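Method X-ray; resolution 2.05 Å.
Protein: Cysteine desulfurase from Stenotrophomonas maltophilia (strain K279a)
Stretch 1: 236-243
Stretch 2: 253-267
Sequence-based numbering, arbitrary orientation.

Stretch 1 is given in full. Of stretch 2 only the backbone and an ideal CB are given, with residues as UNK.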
ATOM      1  N   GLY B 236       9.004 -25.184  -5.452  1.00 42.61           N
ATOM      2  CA  GLY B 236       7.867 -26.020  -5.775  1.00 39.29           C
ATOM      3  C   GLY B 236       6.646 -25.751  -4.928  1.00 41.14           C
ATOM      4  O   GLY B 236       5.820 -26.650  -4.741  1.00 43.90           O
ATOM      5  N   CYS B 237       6.516 -24.543  -4.391  1.00 37.16           N
ATOM      6  CA  CYS B 237       5.345 -24.163  -3.619  1.00 39.99           C
ATOM      7  C   CYS B 237       4.270 -23.611  -4.554  1.00 39.75           C
ATOM      8  O   CYS B 237       4.518 -23.361  -5.735  1.00 37.43           O
ATOM      9  CB  CYS B 237       5.720 -23.136  -2.550  1.00 39.78           C
ATOM     10  SG  CYS B 237       6.486 -21.598  -3.184  1.00 38.10           S
ATOM     11  N   ASP B 238       3.057 -23.434  -4.018  1.00 31.21           N
ATOM     12  CA  ASP B 238       1.976 -22.822  -4.793  1.00 37.68           C
ATOM     13  C   ASP B 238       1.941 -21.296  -4.694  1.00 37.12           C
ATOM     14  O   ASP B 238       1.470 -20.634  -5.629  1.00 30.09           O
ATOM     15  CB  ASP B 238       0.625 -23.379  -4.341  1.00 37.42           C
ATOM     16  CG  ASP B 238       0.529 -24.875  -4.538  1.00 40.57           C
ATOM     17  OD1 ASP B 238       0.340 -25.301  -5.699  1.00 40.96           O
ATOM     18  OD2 ASP B 238       0.690 -25.616  -3.535  1.00 33.20           O
ATOM     19  N   PHE B 239       2.397 -20.733  -3.577  1.00 31.02           N
ATOM     20  CA  PHE B 239       2.347 -19.299  -3.306  1.00 28.37           C
ATOM     21  C   PHE B 239       3.522 -18.939  -2.412  1.00 29.06           C
ATOM     22  O   PHE B 239       3.755 -19.627  -1.425  1.00 29.76           O
ATOM     23  CB  PHE B 239       1.077 -18.885  -2.558  1.00 27.60           C
ATOM     24  CG  PHE B 239      -0.203 -19.173  -3.286  1.00 38.23           C
ATOM     25  CD1 PHE B 239      -0.742 -18.242  -4.167  1.00 35.14           C
ATOM     26  CD2 PHE B 239      -0.896 -20.342  -3.047  1.00 32.99           C
ATOM     27  CE1 PHE B 239      -1.940 -18.503  -4.826  1.00 33.26           C
ATOM     28  CE2 PHE B 239      -2.091 -20.607  -3.694  1.00 35.88           C
ATOM     29  CZ  PHE B 239      -2.616 -19.684  -4.588  1.00 34.43           C
ATOM     30  N   TYR B 240       4.191 -17.814  -2.705  1.00 28.98           N
ATOM     31  CA  TYR B 240       5.334 -17.345  -1.925  1.00 29.80           C
ATOM     32  C   TYR B 240       5.232 -15.833  -1.745  1.00 29.30           C
ATOM     33  O   TYR B 240       5.085 -15.100  -2.728  1.00 30.08           O
ATOM     34  CB  TYR B 240       6.647 -17.729  -2.620  1.00 35.21           C
ATOM     35  CG  TYR B 240       7.908 -17.591  -1.784  1.00 37.75           C
ATOM     36  CD1 TYR B 240       8.556 -16.371  -1.655  1.00 32.34           C
ATOM     37  CD2 TYR B 240       8.465 -18.696  -1.152  1.00 37.71           C
ATOM     38  CE1 TYR B 240       9.736 -16.259  -0.898  1.00 33.69           C
ATOM     39  CE2 TYR B 240       9.628 -18.594  -0.403  1.00 41.88           C
ATOM     40  CZ  TYR B 240      10.256 -17.380  -0.275  1.00 34.71           C
ATOM     41  OH  TYR B 240      11.415 -17.301   0.480  1.00 42.47           O
ATOM     42  N   ALA B 241       5.287 -15.373  -0.492  1.00 31.90           N
ATOM     43  CA  ALA B 241       5.055 -13.977  -0.128  1.00 33.13           C
ATOM     44  C   ALA B 241       6.315 -13.340   0.460  1.00 36.97           C
ATOM     45  O   ALA B 241       6.967 -13.929   1.323  1.00 33.59           O
ATOM     46  CB  ALA B 241       3.916 -13.880   0.889  1.00 31.91           C
ATOM     47  N   ILE B 242       6.638 -12.118   0.025  1.00 35.29           N
ATOM     48  CA  ILE B 242       7.780 -11.377   0.557  1.00 40.84           C
ATOM     49  C   ILE B 242       7.338  -9.961   0.896  1.00 42.92           C
ATOM     50  O   ILE B 242       6.270  -9.503   0.485  1.00 34.75           O
ATOM     51  CB  ILE B 242       8.975 -11.338  -0.420  1.00 37.86           C
ATOM     52  CG1 ILE B 242       8.564 -10.652  -1.719  1.00 39.96           C
ATOM     53  CG2 ILE B 242       9.499 -12.743  -0.687  1.00 36.43           C
ATOM     54  CD1 ILE B 242       9.720 -10.310  -2.646  1.00 32.66           C
ATOM     55  N   THR B 243       8.172  -9.259   1.663  1.00 42.39           N
ATOM     56  CA  THR B 243       7.840  -7.894   2.035  1.00 36.95           C
ATOM     57  C   THR B 243       9.049  -6.983   1.848  1.00 39.81           C
ATOM     58  O   THR B 243      10.186  -7.345   2.166  1.00 35.64           O
ATOM     59  CB  THR B 243       7.258  -7.829   3.467  1.00 37.84           C
ATOM     60  OG1 THR B 243       6.577  -6.579   3.652  1.00 41.19           O
ATOM     61  CG2 THR B 243       8.325  -8.000   4.532  1.00 43.75           C
ATOM     62  N   UNK B 253       5.680  -1.987   0.425  1.00 25.96           N
ATOM     63  CA  UNK B 253       6.026  -2.764  -0.756  1.00 26.78           C
ATOM     64  C   UNK B 253       6.173  -4.234  -0.373  1.00 29.68           C
ATOM     65  O   UNK B 253       6.385  -4.578   0.790  1.00 31.29           O
ATOM     66  CB  UNK B 253       7.312  -2.239  -1.396  1.00 26.78           C
ATOM     67  N   UNK B 254       6.069  -5.094  -1.374  1.00 29.82           N
ATOM     68  CA  UNK B 254       6.056  -6.528  -1.162  1.00 33.41           C
ATOM     69  C   UNK B 254       5.494  -7.211  -2.390  1.00 29.45           C
ATOM     70  O   UNK B 254       5.143  -6.571  -3.377  1.00 28.26           O
ATOM     71  CB  UNK B 254       5.245  -6.893   0.083  1.00 33.41           C
ATOM     72  N   UNK B 255       5.431  -8.536  -2.329  1.00 32.67           N
ATOM     73  CA  UNK B 255       4.971  -9.216  -3.531  1.00 34.69           C
ATOM     74  C   UNK B 255       4.419 -10.586  -3.188  1.00 33.57           C
ATOM     75  O   UNK B 255       4.788 -11.193  -2.175  1.00 25.70           O
ATOM     76  CB  UNK B 255       6.106  -9.340  -4.550  1.00 34.69           C
ATOM     77  N   UNK B 256       3.532 -11.070  -4.059  1.00 27.24           N
ATOM     78  CA  UNK B 256       3.053 -12.451  -4.016  1.00 30.90           C
ATOM     79  C   UNK B 256       3.420 -13.131  -5.329  1.00 30.87           C
ATOM     80  O   UNK B 256       3.006 -12.677  -6.397  1.00 32.77           O
ATOM     81  CB  UNK B 256       1.544 -12.509  -3.772  1.00 30.90           C
ATOM     82  N   UNK B 257       4.211 -14.193  -5.253  1.00 27.75           N
ATOM     83  CA  UNK B 257       4.423 -15.088  -6.379  1.00 30.48           C
ATOM     84  C   UNK B 257       3.453 -16.258  -6.275  1.00 35.86           C
ATOM     85  O   UNK B 257       3.134 -16.721  -5.179  1.00 36.76           O
ATOM     86  CB  UNK B 257       5.871 -15.581  -6.424  1.00 30.48           C
ATOM     87  N   UNK B 258       2.996 -16.744  -7.428  1.00 39.61           N
ATOM     88  CA  UNK B 258       2.099 -17.891  -7.455  1.00 42.37           C
ATOM     89  C   UNK B 258       2.290 -18.644  -8.759  1.00 45.09           C
ATOM     90  O   UNK B 258       2.685 -18.064  -9.773  1.00 41.56           O
ATOM     91  CB  UNK B 258       0.642 -17.455  -7.288  1.00 42.37           C
ATOM     92  N   UNK B 259       1.993 -19.941  -8.727  1.00 35.43           N
ATOM     93  CA  UNK B 259       1.898 -20.691  -9.967  1.00 37.11           C
ATOM     94  C   UNK B 259       0.865 -20.044 -10.883  1.00 35.93           C
ATOM     95  O   UNK B 259      -0.156 -19.527 -10.422  1.00 37.77           O
ATOM     96  CB  UNK B 259       1.537 -22.152  -9.691  1.00 37.11           C
ATOM     97  N   UNK B 260       1.149 -20.065 -12.190  1.00 42.16           N
ATOM     98  CA  UNK B 260       0.278 -19.399 -13.156  1.00 42.49           C
ATOM     99  C   UNK B 260      -1.133 -19.976 -13.130  1.00 44.56           C
ATOM    100  O   UNK B 260      -2.116 -19.236 -13.278  1.00 39.12           O
ATOM    101  CB  UNK B 260       0.863 -19.517 -14.565  1.00 42.49           C
ATOM    102  N   UNK B 261      -1.252 -21.298 -12.952  1.00 38.42           N
ATOM    103  CA  UNK B 261      -2.570 -21.934 -12.945  1.00 43.98           C
ATOM    104  C   UNK B 261      -3.463 -21.379 -11.840  1.00 43.91           C
ATOM    105  O   UNK B 261      -4.681 -21.288 -12.015  1.00 44.78           O
ATOM    106  CB  UNK B 261      -2.423 -23.448 -12.780  1.00 43.98           C
ATOM    107  N   UNK B 262      -2.879 -21.002 -10.699  1.00 43.17           N
ATOM    108  CA  UNK B 262      -3.680 -20.431  -9.622  1.00 36.76           C
ATOM    109  C   UNK B 262      -4.089 -19.004  -9.943  1.00 36.80           C
ATOM    110  O   UNK B 262      -5.243 -18.618  -9.721  1.00 36.97           O
ATOM    111  CB  UNK B 262      -2.908 -20.472  -8.301  1.00 36.76           C
ATOM    112  N   UNK B 263      -3.160 -18.198 -10.457  1.00 31.56           N
ATOM    113  CA  UNK B 263      -3.505 -16.812 -10.748  1.00 33.50           C
ATOM    114  C   UNK B 263      -4.625 -16.733 -11.779  1.00 32.74           C
ATOM    115  O   UNK B 263      -5.482 -15.843 -11.712  1.00 33.46           O
ATOM    116  CB  UNK B 263      -2.275 -16.049 -11.245  1.00 33.50           C
ATOM    117  N   UNK B 264      -4.648 -17.661 -12.734  1.00 36.81           N
ATOM    118  CA  UNK B 264      -5.708 -17.617 -13.738  1.00 38.23           C
ATOM    119  C   UNK B 264      -7.050 -18.049 -13.151  1.00 38.60           C
ATOM    120  O   UNK B 264      -8.084 -17.448 -13.459  1.00 37.21           O
ATOM    121  CB  UNK B 264      -5.346 -18.507 -14.929  1.00 38.23           C
ATOM    122  N   UNK B 265      -7.055 -19.075 -12.292  1.00 36.26           N
ATOM    123  CA  UNK B 265      -8.308 -19.594 -11.755  1.00 37.93           C
ATOM    124  C   UNK B 265      -8.889 -18.719 -10.647  1.00 39.22           C
ATOM    125  O   UNK B 265     -10.107 -18.723 -10.447  1.00 41.79           O
ATOM    126  CB  UNK B 265      -8.093 -21.013 -11.225  1.00 37.93           C
ATOM    127  N   UNK B 266      -8.051 -17.983  -9.915  1.00 34.13           N
ATOM    128  CA  UNK B 266      -8.522 -17.212  -8.770  1.00 34.46           C
ATOM    129  C   UNK B 266      -9.363 -16.019  -9.226  1.00 40.03           C
ATOM    130  O   UNK B 266      -8.980 -15.311 -10.165  1.00 39.29           O
ATOM    131  CB  UNK B 266      -7.338 -16.734  -7.926  1.00 34.46           C
ATOM    132  N   UNK B 267     -10.472 -15.734  -8.549  1.00 34.94           N
ATOM    133  CA  UNK B 267     -11.251 -14.527  -8.867  1.00 31.99           C
ATOM    134  C   UNK B 267     -10.536 -13.282  -8.377  1.00 35.81           C
ATOM    135  O   UNK B 267      -9.692 -13.353  -7.471  1.00 34.83           O
ATOM    136  CB  UNK B 267     -12.648 -14.604  -8.248  1.00 31.99           C
TER

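Strands 239-243 and 254-258 run antiparallel, and, as in any beta strand, successive side chains alternate between the two faces of the sheet.

Position 253 precedes the pairing; its CB has nothing of stretch 1 within reach, so many residues would serve. It is Thr 253. At 254 an ideal CB would clash, 2.8 Å from Ile 242 O. Glycine suits, and Gly 254 CA comes within 3.9 Å of Thr 243 CA.

Position 255 points to the face carrying Tyr 240 and Ile 242. Its ideal CB already lies 4.0 Å from Ile 242 CG1, so a small or modest apolar side chain suits. Ala 255 makes that contact, while its backbone N donates to Ile 242 O (3.1 Å) and its O accepts from Ile 242 N (3.0 Å).

Position 256 turns to the face of Phe 239 and Ala 241, where the small Ala 241 leaves room for a branched aliphatic. Leu 256 (chi1 t, chi2 p) brings CD1 to 4.2 Å from Phe 239 CB.

Position 257 shares the face of Tyr 240, and Cys 237 lies further along; a long apolar or aromatic group could span both. Trp 257, chi1 t, does so: CE3 is 4.2 Å from Tyr 240 CB, and CZ3 is 3.9 Å from Cys 237 SG. Its backbone N and O pair with Tyr 240 O (2.8 Å) and N (2.9 Å).

At 258 an ideal CB is already 3.5 Å from Phe 239 CD1, which favors a small residue. Ala 258 packs there.

Position 259 points toward stretch 1, near Cys 237 O and the carboxylate of Asp 238; a long polar or basic chain is plausible. Arg 259 N donates to Asp 238 O (3.2 Å), and a water bridges NH1 (2.8 Å) to Cys 237 O (2.9 Å).

Stretch 1 sets no demand at 260, 261, 263, 264 and 265, so many side chains would serve; the residues are Arg 260, Glu 261, Leu 263, Asp 264 and Ala 265.

Position 262 points toward Phe 239 CZ and Asp 238, inviting a donor with a flat apolar flank. His 262 NE2 donates to Asp 238 OD1 (2.9 Å), its ring nearly parallel to that of Phe 239 but slid aside.

Position 266 points toward stretch 1 from a distance, so a long, flexible apolar chain suits. Met 266 SD reaches the Phe 239 ring edge, 3.7 Å from CE1. Position 267 is out of reach and equally free; it is Pro 267.

Stretch 2 253-267: TGALWARREHLDAMP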
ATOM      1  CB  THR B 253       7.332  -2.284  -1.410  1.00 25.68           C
ATOM      2  OG1 THR B 253       8.400  -2.417  -0.471  1.00 30.45           O
ATOM      3  CG2 THR B 253       7.248  -0.832  -1.834  1.00 20.82           C
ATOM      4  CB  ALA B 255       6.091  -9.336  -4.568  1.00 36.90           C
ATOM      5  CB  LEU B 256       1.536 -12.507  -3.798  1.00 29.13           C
ATOM      6  CG  LEU B 256       0.903 -13.897  -3.864  1.00 30.70           C
ATOM      7  CD1 LEU B 256       1.274 -14.723  -2.625  1.00 28.44           C
ATOM      8  CD2 LEU B 256      -0.638 -13.859  -4.071  1.00 28.67           C
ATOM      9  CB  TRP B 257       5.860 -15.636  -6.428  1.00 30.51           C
ATOM     10  CG  TRP B 257       6.005 -16.656  -7.542  1.00 41.91           C
ATOM     11  CD1 TRP B 257       6.314 -16.399  -8.848  1.00 40.97           C
ATOM     12  CD2 TRP B 257       5.770 -18.075  -7.459  1.00 40.47           C
ATOM     13  NE1 TRP B 257       6.313 -17.568  -9.579  1.00 40.87           N
ATOM     14  CE2 TRP B 257       5.987 -18.610  -8.747  1.00 37.93           C
ATOM     15  CE3 TRP B 257       5.398 -18.943  -6.422  1.00 39.15           C
ATOM     16  CZ2 TRP B 257       5.842 -19.971  -9.026  1.00 44.43           C
ATOM     17  CZ3 TRP B 257       5.267 -20.294  -6.697  1.00 43.48           C
ATOM     18  CH2 TRP B 257       5.489 -20.797  -7.990  1.00 42.75           C
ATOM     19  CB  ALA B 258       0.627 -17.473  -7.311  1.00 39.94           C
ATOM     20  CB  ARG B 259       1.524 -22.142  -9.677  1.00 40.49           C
ATOM     21  CG  ARG B 259       2.487 -22.806  -8.704  1.00 48.29           C
ATOM     22  CD  ARG B 259       1.983 -24.159  -8.319  1.00 52.72           C
ATOM     23  NE  ARG B 259       1.700 -24.964  -9.497  1.00 53.16           N
ATOM     24  CZ  ARG B 259       2.582 -25.780 -10.063  1.00 62.82           C
ATOM     25  NH1 ARG B 259       3.806 -25.885  -9.555  1.00 53.84           N
ATOM     26  NH2 ARG B 259       2.242 -26.494 -11.132  1.00 69.03           N
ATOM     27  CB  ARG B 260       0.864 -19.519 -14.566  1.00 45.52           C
ATOM     28  CG  ARG B 260       0.054 -18.773 -15.633  1.00 46.32           C
ATOM     29  CD  ARG B 260       0.293 -17.295 -15.472  1.00 51.31           C
ATOM     30  NE  ARG B 260      -0.641 -16.449 -16.203  1.00 54.88           N
ATOM     31  CZ  ARG B 260      -0.618 -15.125 -16.129  1.00 50.19           C
ATOM     32  NH1 ARG B 260       0.293 -14.530 -15.362  1.00 44.71           N
ATOM     33  NH2 ARG B 260      -1.498 -14.402 -16.807  1.00 47.50           N
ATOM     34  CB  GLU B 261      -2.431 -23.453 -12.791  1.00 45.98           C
ATOM     35  CG  GLU B 261      -1.845 -23.877 -11.455  1.00 50.41           C
ATOM     36  CD  GLU B 261      -1.875 -25.376 -11.227  1.00 59.27           C
ATOM     37  OE1 GLU B 261      -2.798 -26.045 -11.736  1.00 64.45           O
ATOM     38  OE2 GLU B 261      -0.969 -25.880 -10.528  1.00 61.85           O
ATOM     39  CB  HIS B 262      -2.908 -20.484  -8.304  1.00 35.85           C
ATOM     40  CG  HIS B 262      -2.567 -21.876  -7.869  1.00 43.06           C
ATOM     41  ND1 HIS B 262      -3.333 -22.966  -8.211  1.00 45.87           N
ATOM     42  CD2 HIS B 262      -1.535 -22.355  -7.133  1.00 38.09           C
ATOM     43  CE1 HIS B 262      -2.791 -24.061  -7.700  1.00 41.12           C
ATOM     44  NE2 HIS B 262      -1.701 -23.716  -7.041  1.00 40.63           N
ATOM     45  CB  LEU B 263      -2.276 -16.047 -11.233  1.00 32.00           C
ATOM     46  CG  LEU B 263      -1.155 -15.770 -10.227  1.00 38.93           C
ATOM     47  CD1 LEU B 263       0.082 -15.299 -10.966  1.00 42.31           C
ATOM     48  CD2 LEU B 263      -1.593 -14.735  -9.199  1.00 34.02           C
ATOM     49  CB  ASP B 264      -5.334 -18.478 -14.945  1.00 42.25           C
ATOM     50  CG  ASP B 264      -4.176 -17.896 -15.747  1.00 45.79           C
ATOM     51  OD1 ASP B 264      -3.886 -16.690 -15.598  1.00 45.31           O
ATOM     52  OD2 ASP B 264      -3.565 -18.644 -16.536  1.00 48.39           O
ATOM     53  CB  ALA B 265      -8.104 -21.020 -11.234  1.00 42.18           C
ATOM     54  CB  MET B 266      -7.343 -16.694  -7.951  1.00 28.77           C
ATOM     55  CG  MET B 266      -6.667 -17.748  -7.060  1.00 32.20           C
ATOM     56  SD  MET B 266      -5.016 -17.233  -6.514  1.00 41.64           S
ATOM     57  CE  MET B 266      -5.340 -15.705  -5.659  1.00 41.05           C
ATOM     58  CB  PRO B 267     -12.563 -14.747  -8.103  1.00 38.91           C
ATOM     59  CG  PRO B 267     -12.144 -15.593  -6.936  1.00 41.06           C
ATOM     60  CD  PRO B 267     -11.107 -16.531  -7.486  1.00 36.90           C
TER
HETATM   61  O   HOH W   1       5.767 -24.613  -8.075  1.00 47.45           O
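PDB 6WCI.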